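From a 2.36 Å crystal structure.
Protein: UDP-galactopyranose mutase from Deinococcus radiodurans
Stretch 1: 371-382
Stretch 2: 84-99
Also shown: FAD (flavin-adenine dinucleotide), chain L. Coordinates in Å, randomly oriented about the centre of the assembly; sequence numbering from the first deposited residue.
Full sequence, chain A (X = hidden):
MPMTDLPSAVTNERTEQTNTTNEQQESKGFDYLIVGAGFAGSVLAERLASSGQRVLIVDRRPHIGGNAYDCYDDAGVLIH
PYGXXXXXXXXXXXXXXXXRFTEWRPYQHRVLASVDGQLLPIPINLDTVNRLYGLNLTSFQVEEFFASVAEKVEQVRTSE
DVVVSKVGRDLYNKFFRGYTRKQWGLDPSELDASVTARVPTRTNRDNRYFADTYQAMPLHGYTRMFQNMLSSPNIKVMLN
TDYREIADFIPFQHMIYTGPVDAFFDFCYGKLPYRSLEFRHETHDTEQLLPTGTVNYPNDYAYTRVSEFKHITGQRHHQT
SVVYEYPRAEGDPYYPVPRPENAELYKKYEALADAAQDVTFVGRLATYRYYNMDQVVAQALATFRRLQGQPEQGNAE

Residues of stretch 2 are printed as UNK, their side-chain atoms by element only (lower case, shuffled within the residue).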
# COMPACT_ATOMS: atom_id res chain seq x y z
N TYR A 371 -23.71 4.37 -10.12
CA TYR A 371 -22.70 4.73 -11.12
C TYR A 371 -21.54 3.75 -11.21
O TYR A 371 -21.07 3.23 -10.19
CB TYR A 371 -22.13 6.12 -10.82
CG TYR A 371 -22.90 7.28 -11.42
CD1 TYR A 371 -23.95 7.06 -12.29
CD2 TYR A 371 -22.54 8.60 -11.14
CE1 TYR A 371 -24.64 8.12 -12.85
CE2 TYR A 371 -23.23 9.67 -11.70
CZ TYR A 371 -24.28 9.41 -12.56
OH TYR A 371 -25.00 10.44 -13.14
N ASN A 372 -21.06 3.50 -12.43
CA ASN A 372 -19.82 2.75 -12.62
C ASN A 372 -18.63 3.69 -12.40
O ASN A 372 -18.81 4.90 -12.27
CB ASN A 372 -19.76 2.12 -14.02
CG ASN A 372 -20.94 1.21 -14.31
OD1 ASN A 372 -21.35 0.42 -13.46
ND2 ASN A 372 -21.50 1.32 -15.51
N MET A 373 -17.42 3.14 -12.40
CA MET A 373 -16.24 3.97 -12.15
C MET A 373 -16.14 5.13 -13.14
O MET A 373 -15.95 6.29 -12.73
CB MET A 373 -14.96 3.12 -12.16
CG MET A 373 -14.86 2.13 -11.01
SD MET A 373 -13.35 1.12 -11.08
CE MET A 373 -13.80 -0.08 -12.35
N ASP A 374 -16.24 4.84 -14.43
CA ASP A 374 -16.07 5.89 -15.43
C ASP A 374 -17.07 7.03 -15.23
O ASP A 374 -16.70 8.19 -15.39
CB ASP A 374 -16.14 5.33 -16.85
CG ASP A 374 -17.54 4.90 -17.25
OD1 ASP A 374 -17.99 5.27 -18.35
OD2 ASP A 374 -18.20 4.20 -16.45
N GLN A 375 -18.31 6.70 -14.90
CA GLN A 375 -19.36 7.71 -14.68
C GLN A 375 -19.05 8.57 -13.47
O GLN A 375 -19.31 9.77 -13.48
CB GLN A 375 -20.73 7.05 -14.47
CG GLN A 375 -21.24 6.29 -15.68
CD GLN A 375 -22.50 5.51 -15.38
OE1 GLN A 375 -22.49 4.55 -14.60
NE2 GLN A 375 -23.61 5.92 -15.98
N VAL A 376 -18.50 7.97 -12.42
CA VAL A 376 -18.06 8.77 -11.29
C VAL A 376 -16.92 9.71 -11.69
O VAL A 376 -16.95 10.89 -11.34
CB VAL A 376 -17.71 7.95 -10.04
CG1 VAL A 376 -17.06 8.83 -8.97
CG2 VAL A 376 -18.97 7.29 -9.48
N VAL A 377 -15.94 9.21 -12.43
CA VAL A 377 -14.88 10.08 -12.92
C VAL A 377 -15.48 11.27 -13.71
O VAL A 377 -15.13 12.42 -13.48
CB VAL A 377 -13.82 9.34 -13.77
CG1 VAL A 377 -12.86 10.32 -14.39
CG2 VAL A 377 -13.05 8.32 -12.91
N ALA A 378 -16.40 10.97 -14.62
CA ALA A 378 -17.03 12.02 -15.43
C ALA A 378 -17.77 13.01 -14.55
O ALA A 378 -17.75 14.21 -14.81
CB ALA A 378 -17.98 11.40 -16.48
N GLN A 379 -18.45 12.50 -13.53
CA GLN A 379 -19.14 13.37 -12.58
C GLN A 379 -18.16 14.31 -11.88
O GLN A 379 -18.40 15.51 -11.76
CB GLN A 379 -19.93 12.55 -11.54
CG GLN A 379 -20.96 13.38 -10.76
CD GLN A 379 -21.56 12.63 -9.56
OE1 GLN A 379 -20.86 11.92 -8.84
NE2 GLN A 379 -22.87 12.81 -9.34
N ALA A 380 -17.05 13.75 -11.41
CA ALA A 380 -16.04 14.52 -10.69
C ALA A 380 -15.40 15.61 -11.57
O ALA A 380 -15.18 16.73 -11.11
CB ALA A 380 -14.98 13.58 -10.09
N LEU A 381 -15.10 15.27 -12.82
CA LEU A 381 -14.51 16.22 -13.76
C LEU A 381 -15.49 17.35 -14.01
O LEU A 381 -15.09 18.51 -14.10
CB LEU A 381 -14.15 15.56 -15.09
CG LEU A 381 -13.04 14.51 -15.01
CD1 LEU A 381 -12.83 13.86 -16.38
CD2 LEU A 381 -11.74 15.14 -14.51
N ALA A 382 -16.77 17.02 -14.13
CA ALA A 382 -17.78 18.04 -14.40
C ALA A 382 -18.01 18.93 -13.18
O ALA A 382 -18.28 20.12 -13.32
CB ALA A 382 -19.10 17.39 -14.86
N UNK A 84 -14.92 -7.61 -7.61
CA UNK A 84 -14.25 -7.38 -8.89
C UNK A 84 -14.56 -5.99 -9.44
O UNK A 84 -15.74 -5.63 -9.54
c UNK A 84 -16.07 -8.53 -7.73
c UNK A 84 -14.87 -8.44 -9.80
c UNK A 84 -16.23 -8.69 -9.21
N UNK A 85 -13.54 -5.22 -9.77
CA UNK A 85 -13.72 -3.94 -10.46
C UNK A 85 -13.12 -3.95 -11.87
O UNK A 85 -11.90 -3.96 -12.04
n UNK A 85 -15.26 -1.58 -6.90
c UNK A 85 -14.60 -1.32 -8.07
c UNK A 85 -15.06 -2.83 -6.55
c UNK A 85 -13.98 -2.47 -8.44
c UNK A 85 -13.15 -2.81 -9.63
n UNK A 85 -14.29 -3.40 -7.46
N UNK A 86 -13.99 -3.98 -12.88
CA UNK A 86 -13.55 -4.01 -14.27
C UNK A 86 -13.77 -2.63 -14.90
O UNK A 86 -14.90 -2.15 -14.99
c UNK A 86 -14.02 -6.52 -14.56
c UNK A 86 -14.30 -5.11 -15.09
c UNK A 86 -13.88 -5.06 -16.55
c UNK A 86 -14.77 -6.89 -13.31
N UNK A 87 -12.69 -1.98 -15.34
CA UNK A 87 -12.84 -0.65 -15.90
C UNK A 87 -13.35 -0.66 -17.34
O UNK A 87 -12.83 -1.40 -18.18
c UNK A 87 -12.25 4.19 -17.27
c UNK A 87 -12.35 2.57 -15.49
c UNK A 87 -12.58 3.86 -15.97
c UNK A 87 -11.78 1.60 -16.31
c UNK A 87 -11.68 3.23 -18.10
c UNK A 87 -11.57 0.20 -15.81
c UNK A 87 -11.46 1.95 -17.62
N UNK A 88 -14.36 0.15 -17.61
CA UNK A 88 -14.91 0.24 -18.96
C UNK A 88 -15.53 1.60 -19.20
O UNK A 88 -16.19 2.14 -18.33
c UNK A 88 -17.12 -0.81 -18.29
n UNK A 88 -18.30 -0.17 -18.63
c UNK A 88 -19.15 -0.28 -17.63
c UNK A 88 -17.30 -1.30 -17.05
n UNK A 88 -18.57 -0.95 -16.65
c UNK A 88 -15.94 -0.87 -19.21
N UNK A 89 -15.33 2.15 -20.38
CA UNK A 89 -16.01 3.40 -20.68
C UNK A 89 -16.24 3.60 -22.17
O UNK A 89 -15.56 2.99 -23.01
c UNK A 89 -15.26 4.61 -20.10
c UNK A 89 -13.94 4.82 -20.83
o UNK A 89 -16.07 5.79 -20.22
N UNK A 90 -17.22 4.46 -22.49
CA UNK A 90 -17.41 4.96 -23.83
C UNK A 90 -16.88 6.38 -23.97
O UNK A 90 -16.85 6.92 -25.08
c UNK A 90 -18.89 4.94 -24.22
c UNK A 90 -19.37 3.54 -24.58
n UNK A 90 -20.47 3.11 -23.95
o UNK A 90 -18.76 2.86 -25.41
N UNK A 91 -16.47 6.98 -22.86
CA UNK A 91 -15.98 8.36 -22.89
C UNK A 91 -14.48 8.40 -23.12
O UNK A 91 -13.70 7.95 -22.29
c UNK A 91 -16.34 9.09 -21.61
o UNK A 91 -17.65 8.72 -21.21
N UNK A 92 -14.09 8.97 -24.25
CA UNK A 92 -12.70 9.05 -24.63
C UNK A 92 -11.93 9.95 -23.65
O UNK A 92 -10.78 9.66 -23.30
c UNK A 92 -11.29 10.18 -28.08
c UNK A 92 -11.19 9.80 -26.60
c UNK A 92 -12.59 9.53 -26.08
c UNK A 92 -9.93 10.43 -28.69
n UNK A 92 -9.24 11.55 -28.00
N UNK A 93 -12.59 11.01 -23.18
CA UNK A 93 -11.99 11.93 -22.22
C UNK A 93 -11.72 11.29 -20.84
O UNK A 93 -10.68 11.54 -20.23
o UNK A 93 -14.86 11.91 -21.97
c UNK A 93 -14.24 12.91 -21.52
c UNK A 93 -12.84 13.20 -22.07
o UNK A 93 -14.72 13.67 -20.65
N UNK A 94 -12.66 10.49 -20.33
CA UNK A 94 -12.42 9.78 -19.07
C UNK A 94 -11.24 8.84 -19.28
O UNK A 94 -10.32 8.80 -18.47
c UNK A 94 -13.64 8.96 -18.60
c UNK A 94 -14.79 9.89 -18.21
c UNK A 94 -13.26 8.02 -17.42
N UNK A 95 -11.27 8.08 -20.37
CA UNK A 95 -10.18 7.17 -20.66
C UNK A 95 -8.83 7.89 -20.75
O UNK A 95 -7.83 7.44 -20.19
c UNK A 95 -8.44 5.47 -23.14
c UNK A 95 -10.46 6.30 -21.89
c UNK A 95 -7.39 3.39 -22.57
c UNK A 95 -7.45 4.53 -23.35
c UNK A 95 -9.32 4.13 -21.36
c UNK A 95 -8.33 3.19 -21.56
c UNK A 95 -9.39 5.27 -22.14
N UNK A 96 -8.80 9.03 -21.44
CA UNK A 96 -7.54 9.76 -21.54
C UNK A 96 -7.09 10.39 -20.21
O UNK A 96 -5.91 10.37 -19.87
c UNK A 96 -7.59 10.78 -22.69
o UNK A 96 -7.00 10.48 -26.28
c UNK A 96 -7.71 10.08 -24.06
c UNK A 96 -7.49 10.99 -25.25
o UNK A 96 -7.80 12.19 -25.16
N UNK A 97 -8.04 10.92 -19.45
CA UNK A 97 -7.72 11.48 -18.15
C UNK A 97 -7.00 10.45 -17.27
O UNK A 97 -5.90 10.69 -16.77
o UNK A 97 -8.05 13.35 -12.08
c UNK A 97 -9.10 11.48 -15.01
c UNK A 97 -8.87 11.81 -13.71
c UNK A 97 -7.93 13.90 -14.40
c UNK A 97 -8.98 11.98 -17.47
c UNK A 97 -8.75 12.35 -16.04
c UNK A 97 -8.16 13.56 -15.70
c UNK A 97 -8.28 13.02 -13.40
N UNK A 98 -7.62 9.29 -17.11
CA UNK A 98 -7.05 8.20 -16.33
C UNK A 98 -5.69 7.74 -16.88
O UNK A 98 -4.85 7.26 -16.12
c UNK A 98 -8.80 6.82 -14.98
c UNK A 98 -10.19 6.28 -15.27
c UNK A 98 -8.85 8.07 -14.11
c UNK A 98 -8.02 7.03 -16.27
N UNK A 99 -5.50 7.87 -18.18
CA UNK A 99 -4.26 7.44 -18.83
C UNK A 99 -3.08 8.28 -18.37
O UNK A 99 -1.93 7.88 -18.53
c UNK A 99 -4.39 7.51 -20.36
o UNK A 99 -5.16 6.42 -20.85
PA FAD L . -16.39 5.11 -2.93
O1A FAD L . -15.46 4.21 -3.50
O2A FAD L . -17.35 4.39 -2.20
O5B FAD L . -15.57 6.03 -1.99
C5B FAD L . -16.12 6.89 -1.06
C4B FAD L . -15.19 6.93 0.10
O4B FAD L . -15.67 7.79 1.07
C3B FAD L . -15.13 5.57 0.74
O3B FAD L . -13.87 4.99 0.67
C2B FAD L . -15.50 5.81 2.17
O2B FAD L . -14.66 5.10 2.99
C1B FAD L . -15.33 7.29 2.31
N9A FAD L . -16.14 7.82 3.40
C8A FAD L . -17.46 7.70 3.60
N7A FAD L . -17.80 8.31 4.71
C5A FAD L . -16.71 8.83 5.25
C6A FAD L . -16.47 9.56 6.40
N6A FAD L . -17.44 10.01 7.11
N1A FAD L . -15.22 9.96 6.70
C2A FAD L . -14.19 9.63 5.89
N3A FAD L . -14.43 8.92 4.76
C4A FAD L . -15.66 8.51 4.45
N1 FAD L . -17.60 -0.08 -11.39
C2 FAD L . -17.17 -0.31 -12.63
O2 FAD L . -17.03 0.58 -13.42
N3 FAD L . -16.89 -1.57 -12.98
C4 FAD L . -17.04 -2.58 -12.09
O4 FAD L . -16.80 -3.70 -12.39
C4X FAD L . -17.49 -2.33 -10.85
N5 FAD L . -17.65 -3.34 -9.98
C5X FAD L . -18.09 -3.09 -8.74
C6 FAD L . -18.23 -4.13 -7.85
C7 FAD L . -18.68 -3.88 -6.58
C7M FAD L . -18.85 -4.99 -5.63
C8 FAD L . -18.97 -2.61 -6.19
C8M FAD L . -19.46 -2.40 -4.81
C9 FAD L . -18.81 -1.56 -7.08
C9A FAD L . -18.38 -1.79 -8.36
N10 FAD L . -18.21 -0.77 -9.25
C10 FAD L . -17.77 -1.06 -10.49
C1' FAD L . -18.62 0.62 -8.93
C2' FAD L . -17.53 1.44 -8.29
O2' FAD L . -17.23 0.81 -7.09
C3' FAD L . -17.95 2.87 -7.98
O3' FAD L . -18.23 3.63 -9.07
C4' FAD L . -16.80 3.66 -7.47
O4' FAD L . -15.98 2.72 -6.84
C5' FAD L . -17.32 4.72 -6.56
O5' FAD L . -16.48 5.79 -6.34
P FAD L . -16.82 6.79 -5.21
O1P FAD L . -15.72 7.65 -5.00
O2P FAD L . -17.93 7.55 -5.66
O3P FAD L . -17.21 5.98 -3.94
O HOH W 1 -15.99 1.84 -15.17
O HOH W 2 -19.85 -1.79 -14.43
O HOH W 3 -19.45 4.54 -20.58
O HOH W 4 -18.64 8.06 -18.27

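Position 84 has three side-chain carbons closing a ring onto its own backbone N, which defines P84; it lies beyond reach of stretch 1, and its O sits 3.0 Å from FAD N5. Position 85 carries one carbon and a five-membered ring of three carbons and two nitrogens. M373 CE lies 3.9 Å from its CB, M373 SD sits at the ring edge, and FAD C9A lies over one face: H85.

Position 86 has four carbons, forked at the first, with one arm two carbons long. Its CA-to-CB bond points away from stretch 1, so the backbone makes the contact: its O is 3.5 Å from M373 CE. This is I86. The same backbone pairs with the flavin, I86 N to FAD O4 and FAD N3 to I86 O, both 2.9 Å.

Position 87 has one carbon and a six-carbon ring without a heteroatom; the ring presents its edge to M373 CB and reaches D374. This is F87, its CE1 4.0 Å from D374 CB. Position 88 again shows three carbons and two nitrogens in a five-membered ring, with N372 ND2 at the ring edge, so H88; N372 ND2 is 3.5 Å from its CE1. Water 2 lies 2.7 Å from H88 NE2 and donates a weak bond to N372 OD1 at 2.8 Å.

Position 89 has one carbon bearing an oxygen and a carbon, and the oxygen meets the D374 carboxylate. The branched hydroxyl identifies T89, whose OG1 donates to D374 OD1 at 2.7 Å. Position 90, two carbons with the second carrying one O and one N, is N90; water 3 accepts from its backbone N (2.9 Å) and donates to D374 OD1 (2.8 Å). Position 91, one carbon then one oxygen, is S91. Its N donates to T89 OG1 at 2.9 Å, and it precedes the helix without a side-chain capping bond.

Position 92, four carbons in a row ending in N, is K92. Position 93, two carbons with two oxygens on the second, is D93. Position 94 has one carbon carrying two more, which pack on V377 and A378: V94, with CG1 3.8 Å from V377 CG1 and CG2 3.9 Å from A378 CB.

Position 95, one carbon and a six-carbon ring, its CA-to-CB bond pointing away from stretch 1, is F95. Position 96, three carbons ending in two oxygens, is E96, whose OE2 forms a salt bridge with K92 NZ at 3.0 Å. Position 97, a six-carbon ring bearing one oxygen, has L381 CD2 over its face, 4.1 Å from the ring centroid and 12° off the normal: Y97. Position 98, four carbons forked at the second, nears V377; it is L98, its CD2 4.2 Å from V377 CG2. Position 99, one carbon and one oxygen, is S99.

The two helices cross at 86° with axes 9.7 Å apart, so apolar contact is local: V377, A378 and L381 meet V94, Y97 and L98. Beside it, D374 accepts the T89 hydroxyl, while M373 packs near H85 and F87 as its N donates to FAD O2 at 2.8 Å.

Stretch 2, residues 84-99: PHIFHTNSKDVFEYLS
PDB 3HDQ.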